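Local atomic coordinates of C alpha-dehydrogenase (Sphingobium sp. SYK-6, PDB entry 4YAC), a protein that binds NADH and, as a short-chain dehydrogenase/reductase, probably oxidises an alcohol in bacterial lignin beta-aryl ether breakdown. Residues Leu65-Asp76 and Gly118-Arg129; Gly83-Thr91 and Arg133-Thr142. All coordinates share one frame; numbering follows the deposited sequence.

Contact 1: residues Leu65-Asp76 and Gly118-Arg129. With NAI (1,4-dihydronicotinamide adenine dinucleotide), chain B.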
loop_
_atom_site.group_PDB
_atom_site.type_symbol
_atom_site.label_atom_id
_atom_site.label_comp_id
_atom_site.label_asym_id
_atom_site.label_seq_id
_atom_site.Cartn_x
_atom_site.Cartn_y
_atom_site.Cartn_z
ATOM N N LEU A 65 16.400 -9.505 -7.933
ATOM C CA LEU A 65 14.962 -9.714 -8.075
ATOM C C LEU A 65 14.298 -8.669 -8.959
ATOM O O LEU A 65 13.175 -8.877 -9.430
ATOM C CB LEU A 65 14.293 -9.712 -6.700
ATOM C CG LEU A 65 14.863 -10.717 -5.703
ATOM C CD1 LEU A 65 14.419 -10.373 -4.302
ATOM C CD2 LEU A 65 14.467 -12.139 -6.071
ATOM N N THR A 66 14.978 -7.543 -9.170
ATOM C CA THR A 66 14.436 -6.478 -10.010
ATOM C C THR A 66 14.649 -6.774 -11.495
ATOM O O THR A 66 14.130 -6.062 -12.353
ATOM C CB THR A 66 15.068 -5.103 -9.663
ATOM O OG1 THR A 66 16.440 -5.070 -10.080
ATOM C CG2 THR A 66 14.976 -4.837 -8.164
ATOM N N ASP A 67 15.401 -7.836 -11.789
ATOM C CA ASP A 67 15.689 -8.251 -13.161
ATOM C C ASP A 67 14.736 -9.373 -13.569
ATOM O O ASP A 67 14.941 -10.530 -13.208
ATOM C CB ASP A 67 17.150 -8.710 -13.270
ATOM C CG ASP A 67 17.587 -8.998 -14.705
ATOM O OD1 ASP A 67 16.754 -9.419 -15.534
ATOM O OD2 ASP A 67 18.788 -8.816 -14.999
ATOM N N ARG A 68 13.707 -9.027 -14.337
ATOM C CA ARG A 68 12.626 -9.956 -14.651
ATOM C C ARG A 68 13.120 -11.149 -15.458
ATOM O O ARG A 68 12.721 -12.292 -15.204
ATOM C CB ARG A 68 11.515 -9.221 -15.404
ATOM C CG ARG A 68 10.698 -8.307 -14.499
ATOM C CD ARG A 68 9.884 -7.289 -15.269
ATOM N NE ARG A 68 9.052 -6.494 -14.371
ATOM C CZ ARG A 68 8.387 -5.405 -14.736
ATOM N NH1 ARG A 68 8.458 -4.971 -15.986
ATOM N NH2 ARG A 68 7.653 -4.749 -13.851
ATOM N N ALA A 69 13.999 -10.889 -16.419
ATOM C CA ALA A 69 14.527 -11.958 -17.260
ATOM C C ALA A 69 15.323 -12.947 -16.417
ATOM O O ALA A 69 15.171 -14.170 -16.549
ATOM C CB ALA A 69 15.393 -11.383 -18.368
ATOM N N ALA A 70 16.169 -12.413 -15.543
ATOM C CA ALA A 70 16.990 -13.253 -14.679
ATOM C C ALA A 70 16.125 -14.014 -13.686
ATOM O O ALA A 70 16.449 -15.140 -13.322
ATOM C CB ALA A 70 18.023 -12.418 -13.948
ATOM N N TYR A 71 15.026 -13.406 -13.250
ATOM C CA TYR A 71 14.138 -14.069 -12.302
ATOM C C TYR A 71 13.562 -15.325 -12.950
ATOM O O TYR A 71 13.563 -16.403 -12.354
ATOM C CB TYR A 71 13.016 -13.125 -11.847
ATOM C CG TYR A 71 12.503 -13.404 -10.449
ATOM C CD1 TYR A 71 12.257 -14.701 -10.020
ATOM C CD2 TYR A 71 12.271 -12.367 -9.555
ATOM C CE1 TYR A 71 11.793 -14.956 -8.745
ATOM C CE2 TYR A 71 11.803 -12.613 -8.270
ATOM C CZ TYR A 71 11.571 -13.912 -7.874
ATOM O OH TYR A 71 11.105 -14.162 -6.602
ATOM N N ALA A 72 13.100 -15.189 -14.189
ATOM C CA ALA A 72 12.540 -16.325 -14.909
ATOM C C ALA A 72 13.589 -17.418 -15.078
ATOM O O ALA A 72 13.288 -18.607 -14.947
ATOM C CB ALA A 72 12.016 -15.889 -16.250
ATOM N N ALA A 73 14.821 -17.010 -15.363
ATOM C CA ALA A 73 15.914 -17.962 -15.534
ATOM C C ALA A 73 16.213 -18.679 -14.222
ATOM O O ALA A 73 16.498 -19.878 -14.214
ATOM C CB ALA A 73 17.159 -17.254 -16.048
ATOM N N ALA A 74 16.137 -17.943 -13.116
ATOM C CA ALA A 74 16.432 -18.500 -11.801
ATOM C C ALA A 74 15.379 -19.519 -11.385
ATOM O O ALA A 74 15.696 -20.529 -10.760
ATOM C CB ALA A 74 16.529 -17.395 -10.762
ATOM N N VAL A 75 14.125 -19.256 -11.730
ATOM C CA VAL A 75 13.061 -20.197 -11.420
ATOM C C VAL A 75 13.171 -21.422 -12.329
ATOM O O VAL A 75 12.929 -22.544 -11.887
ATOM C CB VAL A 75 11.672 -19.543 -11.547
ATOM C CG1 VAL A 75 10.571 -20.571 -11.392
ATOM C CG2 VAL A 75 11.512 -18.463 -10.492
ATOM N N ASP A 76 13.543 -21.219 -13.592
ATOM C CA ASP A 76 13.839 -22.347 -14.479
ATOM C C ASP A 76 14.883 -23.251 -13.843
ATOM O O ASP A 76 14.738 -24.475 -13.817
ATOM C CB ASP A 76 14.364 -21.869 -15.829
ATOM C CG ASP A 76 13.279 -21.354 -16.744
ATOM O OD1 ASP A 76 12.100 -21.265 -16.332
ATOM O OD2 ASP A 76 13.628 -21.031 -17.893
ATOM N N GLY A 118 10.221 -6.286 -6.840
ATOM C CA GLY A 118 10.850 -7.579 -6.594
ATOM C C GLY A 118 9.830 -8.634 -6.204
ATOM O O GLY A 118 9.937 -9.803 -6.603
ATOM N N VAL A 119 8.836 -8.220 -5.423
ATOM C CA VAL A 119 7.762 -9.113 -4.999
ATOM C C VAL A 119 6.812 -9.386 -6.162
ATOM O O VAL A 119 6.426 -10.535 -6.400
ATOM C CB VAL A 119 6.978 -8.523 -3.808
ATOM C CG1 VAL A 119 5.804 -9.421 -3.428
ATOM C CG2 VAL A 119 7.898 -8.322 -2.614
ATOM N N ILE A 120 6.431 -8.330 -6.881
ATOM C CA ILE A 120 5.601 -8.486 -8.074
ATOM C C ILE A 120 6.269 -9.446 -9.055
ATOM O O ILE A 120 5.624 -10.344 -9.606
ATOM C CB ILE A 120 5.345 -7.140 -8.777
ATOM C CG1 ILE A 120 4.467 -6.245 -7.905
ATOM C CG2 ILE A 120 4.665 -7.352 -10.136
ATOM C CD1 ILE A 120 4.426 -4.810 -8.371
ATOM N N ASN A 121 7.564 -9.247 -9.275
ATOM C CA ASN A 121 8.304 -10.056 -10.235
ATOM C C ASN A 121 8.290 -11.538 -9.865
ATOM O O ASN A 121 8.122 -12.396 -10.728
ATOM C CB ASN A 121 9.746 -9.566 -10.355
ATOM C CG ASN A 121 9.855 -8.218 -11.051
ATOM O OD1 ASN A 121 8.904 -7.745 -11.683
ATOM N ND2 ASN A 121 11.029 -7.597 -10.947
ATOM N N GLY A 122 8.459 -11.839 -8.584
ATOM C CA GLY A 122 8.416 -13.221 -8.135
ATOM C C GLY A 122 7.031 -13.813 -8.297
ATOM O O GLY A 122 6.871 -14.920 -8.821
ATOM N N VAL A 123 6.025 -13.070 -7.848
ATOM C CA VAL A 123 4.639 -13.524 -7.935
ATOM C C VAL A 123 4.252 -13.802 -9.390
ATOM O O VAL A 123 3.658 -14.830 -9.693
ATOM C CB VAL A 123 3.677 -12.483 -7.293
ATOM C CG1 VAL A 123 2.235 -12.732 -7.701
ATOM C CG2 VAL A 123 3.809 -12.521 -5.781
ATOM N N MET A 124 4.609 -12.907 -10.301
ATOM C CA MET A 124 4.204 -13.070 -11.693
ATOM C C MET A 124 5.037 -14.115 -12.425
ATOM O O MET A 124 4.619 -14.618 -13.460
ATOM C CB MET A 124 4.290 -11.733 -12.430
ATOM C CG MET A 124 3.350 -10.664 -11.883
ATOM S SD MET A 124 1.651 -11.220 -11.641
ATOM C CE MET A 124 1.259 -11.844 -13.271
ATOM N N THR A 125 6.212 -14.444 -11.893
ATOM C CA THR A 125 7.053 -15.463 -12.518
ATOM C C THR A 125 6.599 -16.855 -12.094
ATOM O O THR A 125 6.549 -17.775 -12.914
ATOM C CB THR A 125 8.549 -15.281 -12.163
ATOM O OG1 THR A 125 9.009 -14.018 -12.658
ATOM C CG2 THR A 125 9.403 -16.382 -12.788
ATOM N N VAL A 126 6.252 -16.998 -10.816
ATOM C CA VAL A 126 5.981 -18.315 -10.234
ATOM C C VAL A 126 4.498 -18.690 -10.195
ATOM O O VAL A 126 4.139 -19.828 -10.486
ATOM C CB VAL A 126 6.552 -18.388 -8.795
ATOM C CG1 VAL A 126 6.113 -19.662 -8.074
ATOM C CG2 VAL A 126 8.070 -18.293 -8.828
ATOM N N MET A 127 3.637 -17.750 -9.827
ATOM C CA MET A 127 2.234 -18.078 -9.587
ATOM C C MET A 127 1.523 -18.622 -10.838
ATOM O O MET A 127 0.732 -19.563 -10.736
ATOM C CB MET A 127 1.515 -16.844 -9.027
ATOM C CG MET A 127 0.010 -16.941 -8.932
ATOM S SD MET A 127 -0.782 -16.136 -10.334
ATOM C CE MET A 127 -0.281 -14.421 -10.128
ATOM N N PRO A 128 1.811 -18.061 -12.027
ATOM C CA PRO A 128 1.216 -18.662 -13.230
ATOM C C PRO A 128 1.688 -20.094 -13.508
ATOM O O PRO A 128 0.947 -20.876 -14.107
ATOM C CB PRO A 128 1.663 -17.716 -14.348
ATOM C CG PRO A 128 1.849 -16.404 -13.664
ATOM C CD PRO A 128 2.418 -16.749 -12.319
ATOM N N ARG A 129 2.903 -20.432 -13.085
ATOM C CA ARG A 129 3.405 -21.793 -13.231
ATOM C C ARG A 129 2.679 -22.729 -12.270
ATOM O O ARG A 129 2.360 -23.866 -12.619
ATOM C CB ARG A 129 4.912 -21.844 -12.982
ATOM C CG ARG A 129 5.719 -20.893 -13.849
ATOM C CD ARG A 129 7.210 -21.098 -13.635
ATOM N NE ARG A 129 8.018 -20.101 -14.332
ATOM C CZ ARG A 129 9.252 -20.311 -14.783
ATOM N NH1 ARG A 129 9.838 -21.494 -14.631
ATOM N NH2 ARG A 129 9.903 -19.336 -15.400
HETATM P PA NAI B . 19.437 -8.349 5.445
HETATM O O1A NAI B . 20.432 -7.315 4.977
HETATM O O2A NAI B . 20.032 -9.120 6.637
HETATM O O5B NAI B . 19.116 -9.348 4.274
HETATM C C5B NAI B . 18.640 -8.854 3.064
HETATM C C4B NAI B . 19.047 -9.752 1.974
HETATM O O4B NAI B . 18.280 -9.392 0.776
HETATM C C3B NAI B . 20.462 -9.601 1.656
HETATM O O3B NAI B . 21.094 -10.869 1.546
HETATM C C2B NAI B . 20.502 -8.887 0.405
HETATM O O2B NAI B . 21.684 -9.210 -0.352
HETATM C C1B NAI B . 19.293 -9.300 -0.276
HETATM N N9A NAI B . 18.890 -8.401 -1.323
HETATM C C8A NAI B . 18.816 -7.041 -1.297
HETATM N N7A NAI B . 18.406 -6.575 -2.488
HETATM C C5A NAI B . 18.195 -7.634 -3.330
HETATM C C6A NAI B . 17.779 -7.804 -4.646
HETATM N N6A NAI B . 17.450 -6.692 -5.482
HETATM N N1A NAI B . 17.685 -9.059 -5.167
HETATM C C2A NAI B . 17.990 -10.149 -4.437
HETATM N N3A NAI B . 18.390 -10.029 -3.159
HETATM C C4A NAI B . 18.505 -8.803 -2.587
HETATM O O3 NAI B . 18.113 -7.664 5.855
HETATM P PN NAI B . 17.130 -8.297 6.952
HETATM O O1N NAI B . 17.830 -8.324 8.302
HETATM O O2N NAI B . 15.803 -7.402 7.046
HETATM O O5D NAI B . 16.742 -9.741 6.545
HETATM O O HOH W 1 11.741 -4.757 -11.835
HETATM O O HOH W 2 7.164 -5.539 -11.207
HETATM O O HOH W 3 9.988 -12.864 -14.985
HETATM O O HOH W 4 10.106 -12.100 -5.189
#

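Contact 2: residues Gly83-Thr91 and Arg133-Thr142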
loop_
_atom_site.group_PDB
_atom_site.type_symbol
_atom_site.label_atom_id
_atom_site.label_comp_id
_atom_site.label_asym_id
_atom_site.label_seq_id
_atom_site.Cartn_x
_atom_site.Cartn_y
_atom_site.Cartn_z
ATOM N N GLY A 83 12.701 -29.132 -8.889
ATOM C CA GLY A 83 11.382 -29.352 -9.457
ATOM C C GLY A 83 10.553 -28.092 -9.322
ATOM O O GLY A 83 11.069 -27.067 -8.874
ATOM N N PRO A 84 9.263 -28.152 -9.699
ATOM C CA PRO A 84 8.434 -26.938 -9.658
ATOM C C PRO A 84 8.331 -26.348 -8.257
ATOM O O PRO A 84 8.278 -27.095 -7.281
ATOM C CB PRO A 84 7.063 -27.426 -10.144
ATOM C CG PRO A 84 7.328 -28.721 -10.846
ATOM C CD PRO A 84 8.495 -29.328 -10.139
ATOM N N VAL A 85 8.307 -25.022 -8.165
ATOM C CA VAL A 85 8.220 -24.354 -6.875
ATOM C C VAL A 85 6.857 -24.589 -6.241
ATOM O O VAL A 85 5.820 -24.340 -6.862
ATOM C CB VAL A 85 8.468 -22.839 -7.009
ATOM C CG1 VAL A 85 8.329 -22.148 -5.654
ATOM C CG2 VAL A 85 9.843 -22.582 -7.596
ATOM N N ASP A 86 6.869 -25.067 -5.001
ATOM C CA ASP A 86 5.642 -25.281 -4.244
ATOM C C ASP A 86 5.364 -24.094 -3.324
ATOM O O ASP A 86 4.215 -23.700 -3.144
ATOM C CB ASP A 86 5.733 -26.562 -3.419
ATOM C CG ASP A 86 5.814 -27.807 -4.281
ATOM O OD1 ASP A 86 4.805 -28.139 -4.939
ATOM O OD2 ASP A 86 6.882 -28.459 -4.287
ATOM N N LEU A 87 6.428 -23.550 -2.741
ATOM C CA LEU A 87 6.332 -22.444 -1.795
ATOM C C LEU A 87 7.242 -21.313 -2.238
ATOM O O LEU A 87 8.447 -21.501 -2.376
ATOM C CB LEU A 87 6.709 -22.910 -0.384
ATOM C CG LEU A 87 6.883 -21.842 0.706
ATOM C CD1 LEU A 87 5.594 -21.072 0.928
ATOM C CD2 LEU A 87 7.337 -22.501 2.000
ATOM N N LEU A 88 6.657 -20.144 -2.474
ATOM C CA LEU A 88 7.424 -18.949 -2.807
ATOM C C LEU A 88 7.438 -18.004 -1.613
ATOM O O LEU A 88 6.380 -17.603 -1.126
ATOM C CB LEU A 88 6.835 -18.249 -4.032
ATOM C CG LEU A 88 7.436 -16.877 -4.359
ATOM C CD1 LEU A 88 8.890 -17.012 -4.773
ATOM C CD2 LEU A 88 6.626 -16.175 -5.440
ATOM N N CYS A 89 8.636 -17.655 -1.150
ATOM C CA CYS A 89 8.795 -16.750 -0.018
ATOM C C CYS A 89 9.403 -15.450 -0.516
ATOM O O CYS A 89 10.612 -15.367 -0.741
ATOM C CB CYS A 89 9.674 -17.369 1.076
ATOM S SG CYS A 89 9.025 -18.890 1.794
ATOM N N ASN A 90 8.554 -14.447 -0.711
ATOM C CA ASN A 90 9.002 -13.123 -1.122
ATOM C C ASN A 90 9.418 -12.323 0.105
ATOM O O ASN A 90 8.599 -11.625 0.699
ATOM C CB ASN A 90 7.898 -12.385 -1.881
ATOM C CG ASN A 90 7.349 -13.179 -3.049
ATOM O OD1 ASN A 90 7.933 -13.202 -4.131
ATOM N ND2 ASN A 90 6.206 -13.817 -2.841
ATOM N N THR A 91 10.691 -12.422 0.483
ATOM C CA THR A 91 11.139 -11.910 1.774
ATOM C C THR A 91 12.243 -10.862 1.658
ATOM O O THR A 91 12.415 -10.047 2.564
ATOM C CB THR A 91 11.597 -13.086 2.662
ATOM O OG1 THR A 91 10.492 -13.981 2.829
ATOM C CG2 THR A 91 12.063 -12.620 4.038
ATOM N N ARG A 133 0.319 -25.913 -13.436
ATOM C CA ARG A 133 0.664 -27.256 -12.978
ATOM C C ARG A 133 -0.524 -27.937 -12.299
ATOM O O ARG A 133 -0.693 -29.155 -12.395
ATOM C CB ARG A 133 1.860 -27.182 -12.028
ATOM C CG ARG A 133 2.269 -28.501 -11.397
ATOM C CD ARG A 133 3.367 -28.267 -10.382
ATOM N NE ARG A 133 3.720 -29.479 -9.652
ATOM C CZ ARG A 133 4.239 -29.491 -8.429
ATOM N NH1 ARG A 133 4.461 -28.354 -7.783
ATOM N NH2 ARG A 133 4.531 -30.645 -7.845
ATOM N N GLY A 134 -1.336 -27.153 -11.600
ATOM C CA GLY A 134 -2.579 -27.652 -11.043
ATOM C C GLY A 134 -2.430 -28.495 -9.790
ATOM O O GLY A 134 -3.319 -29.285 -9.474
ATOM N N GLN A 135 -1.319 -28.327 -9.074
ATOM C CA GLN A 135 -1.077 -29.075 -7.840
ATOM C C GLN A 135 -1.056 -28.156 -6.624
ATOM O O GLN A 135 -0.530 -28.516 -5.571
ATOM C CB GLN A 135 0.247 -29.843 -7.918
ATOM C CG GLN A 135 0.328 -30.863 -9.044
ATOM C CD GLN A 135 -0.661 -32.003 -8.886
ATOM O OE1 GLN A 135 -1.270 -32.175 -7.830
ATOM N NE2 GLN A 135 -0.822 -32.791 -9.941
ATOM N N GLY A 136 -1.627 -26.968 -6.769
ATOM C CA GLY A 136 -1.666 -26.020 -5.675
ATOM C C GLY A 136 -0.303 -25.416 -5.406
ATOM O O GLY A 136 0.609 -25.510 -6.227
ATOM N N GLY A 137 -0.167 -24.794 -4.243
ATOM C CA GLY A 137 1.057 -24.106 -3.888
ATOM C C GLY A 137 0.820 -23.158 -2.732
ATOM O O GLY A 137 -0.243 -23.168 -2.110
ATOM N N HIS A 138 1.821 -22.340 -2.439
ATOM C CA HIS A 138 1.699 -21.359 -1.378
ATOM C C HIS A 138 2.589 -20.165 -1.659
ATOM O O HIS A 138 3.698 -20.314 -2.173
ATOM C CB HIS A 138 2.057 -21.986 -0.035
ATOM C CG HIS A 138 1.536 -21.224 1.142
ATOM N ND1 HIS A 138 0.332 -21.524 1.746
ATOM C CD2 HIS A 138 2.047 -20.171 1.819
ATOM C CE1 HIS A 138 0.129 -20.688 2.750
ATOM N NE2 HIS A 138 1.154 -19.858 2.817
ATOM N N ILE A 139 2.089 -18.978 -1.333
ATOM C CA ILE A 139 2.831 -17.745 -1.539
ATOM C C ILE A 139 2.921 -16.972 -0.232
ATOM O O ILE A 139 1.905 -16.627 0.368
ATOM C CB ILE A 139 2.177 -16.862 -2.619
ATOM C CG1 ILE A 139 2.129 -17.609 -3.954
ATOM C CG2 ILE A 139 2.954 -15.557 -2.795
ATOM C CD1 ILE A 139 1.204 -16.985 -4.976
ATOM N N LEU A 140 4.150 -16.717 0.201
ATOM C CA LEU A 140 4.418 -15.876 1.360
ATOM C C LEU A 140 4.962 -14.549 0.895
ATOM O O LEU A 140 5.858 -14.495 0.051
ATOM C CB LEU A 140 5.418 -16.539 2.313
ATOM C CG LEU A 140 6.011 -15.657 3.425
ATOM C CD1 LEU A 140 4.981 -15.361 4.506
ATOM C CD2 LEU A 140 7.258 -16.301 4.020
ATOM N N ILE A 141 4.402 -13.479 1.448
ATOM C CA ILE A 141 4.945 -12.143 1.284
ATOM C C ILE A 141 5.337 -11.647 2.665
ATOM O O ILE A 141 4.520 -11.654 3.591
ATOM C CB ILE A 141 3.935 -11.184 0.620
ATOM C CG1 ILE A 141 3.797 -11.527 -0.863
ATOM C CG2 ILE A 141 4.386 -9.726 0.765
ATOM C CD1 ILE A 141 2.629 -10.840 -1.553
ATOM N N THR A 142 6.600 -11.252 2.805
ATOM C CA THR A 142 7.088 -10.651 4.042
ATOM C C THR A 142 7.078 -9.145 3.889
ATOM O O THR A 142 7.888 -8.578 3.156
ATOM C CB THR A 142 8.507 -11.130 4.398
ATOM O OG1 THR A 142 8.531 -12.564 4.449
ATOM C CG2 THR A 142 8.952 -10.569 5.745
HETATM O O HOH W 5 3.871 -25.746 -8.188
HETATM O O HOH W 6 2.362 -27.476 -4.465
HETATM O O HOH W 7 4.767 -30.796 -5.215
#

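Contact 1: residues Leu65-Asp76 and Gly118-Arg129
With CG of N121 anti to the carbonyl carbon (chi1 -70°) and R68 extended from CG to NE, amide and guanidinium meet where two helices pack on one face of the Rossmann-fold sheet. The axes of 68-76 and 118-129 approach to 9.8 Å at 42°. N121 ND2 gives L65 O a nearly straight bond of 2.9 Å, in both the amide and carbonyl planes, while N121 OD1 accepts from R68 NE at 3.0 Å, 35° above its carbonyl plane. These two bonds fix the amide flip. R68 NH2 also pairs with D109 of the second subunit, and L65 N donates to adenine N1A of NADH at 3.1 Å. Y71 is a knob among G118, N121, G122 and T125, its OH only 3.2 Å from G122 CA; a CB on that glycine would clash. V75 CG2 packs on T125 CG2 and V126 CG2. R129 directs both end nitrogens at D76, with V75 CG1 over one guanidinium face; an alanine here is likely to leave D76 without its mate and strip the guanidinium from V75 CG1. R129 NH1 also forms a salt bridge with E79. On D76 OD1, R129 NH1 closes to 2.8 Å and NH2 to 3.1 Å.

Contact 2: residues Gly83-Thr91 and Arg133-Thr142
The carbonyl oxygen L140 O is gripped twice by N90, through backbone N at 2.8 Å and side-chain ND2 at 3.0 Å, the two donors reaching it from opposite faces of its plane. They belong to neighbouring parallel strands, 87-90 and 137-142, at the centre of the Rossmann-fold sheet; the axes lie 4.7 Å apart and 10° from parallel. CG of N90 lies beside its own backbone N (chi1 -54°), which turns ND2 back across the strand gap. The amide also lies against I139 CG2 and I141 CG1, so both polar and apolar contacts restrain it.

Backbone bonds pass alternately between the strands: H138 N to D86 O, L88 N to H138 O, L140 N to L88 O and T142 N to N90 O. L87, C89, H138 and L140 occupy one sheet face, where C89 SG touches L140 CD2 at 3.8 Å; L88, N90, I139 and I141 occupy the other, where L88, N90 and I141 meet helix 105-133. H138 NE2 bonds to S183 on the next strand.

Where the two strands begin, R133, at the end of helix 105-133, forms through NH1 a salt bridge of 2.9 Å with D86 OD1, approaching from 43° above the carboxylate plane. P84 and Q135 CB cover opposite faces of the guanidinium, and a water joins its NH2 to the same OD1. D86 OD2 accepts from V8 N, tying this carboxylate to strand 8-12 as well. At the other end, near the NADH pocket, T91 OG1 also bonds to Q22 and receives a hydrogen bond from T142 OG1 at 2.9 Å.

In the fold
From the N terminus, the chain reaches 65-76 after strand 57-62, at the sheet edge, and runs through helix 68-81 into 83-91, which brings it back to the middle of the sheet beside strand 8-12. Helix 105-133 follows, carrying 118-129, and leads into 133-142. The segments therefore alternate: contact 1 closes a loop with 41 residues between its segments, contact 2 another of the same size, and the two loops cross. Contact 1 pairs the helices; contact 2 pairs the strands that follow them, the second being reached by a beta-alpha-beta crossover through helix 105-133. That helix bridges both contacts, since G122 O touches L88 CD2 and V119 CG1 touches I141 CG1.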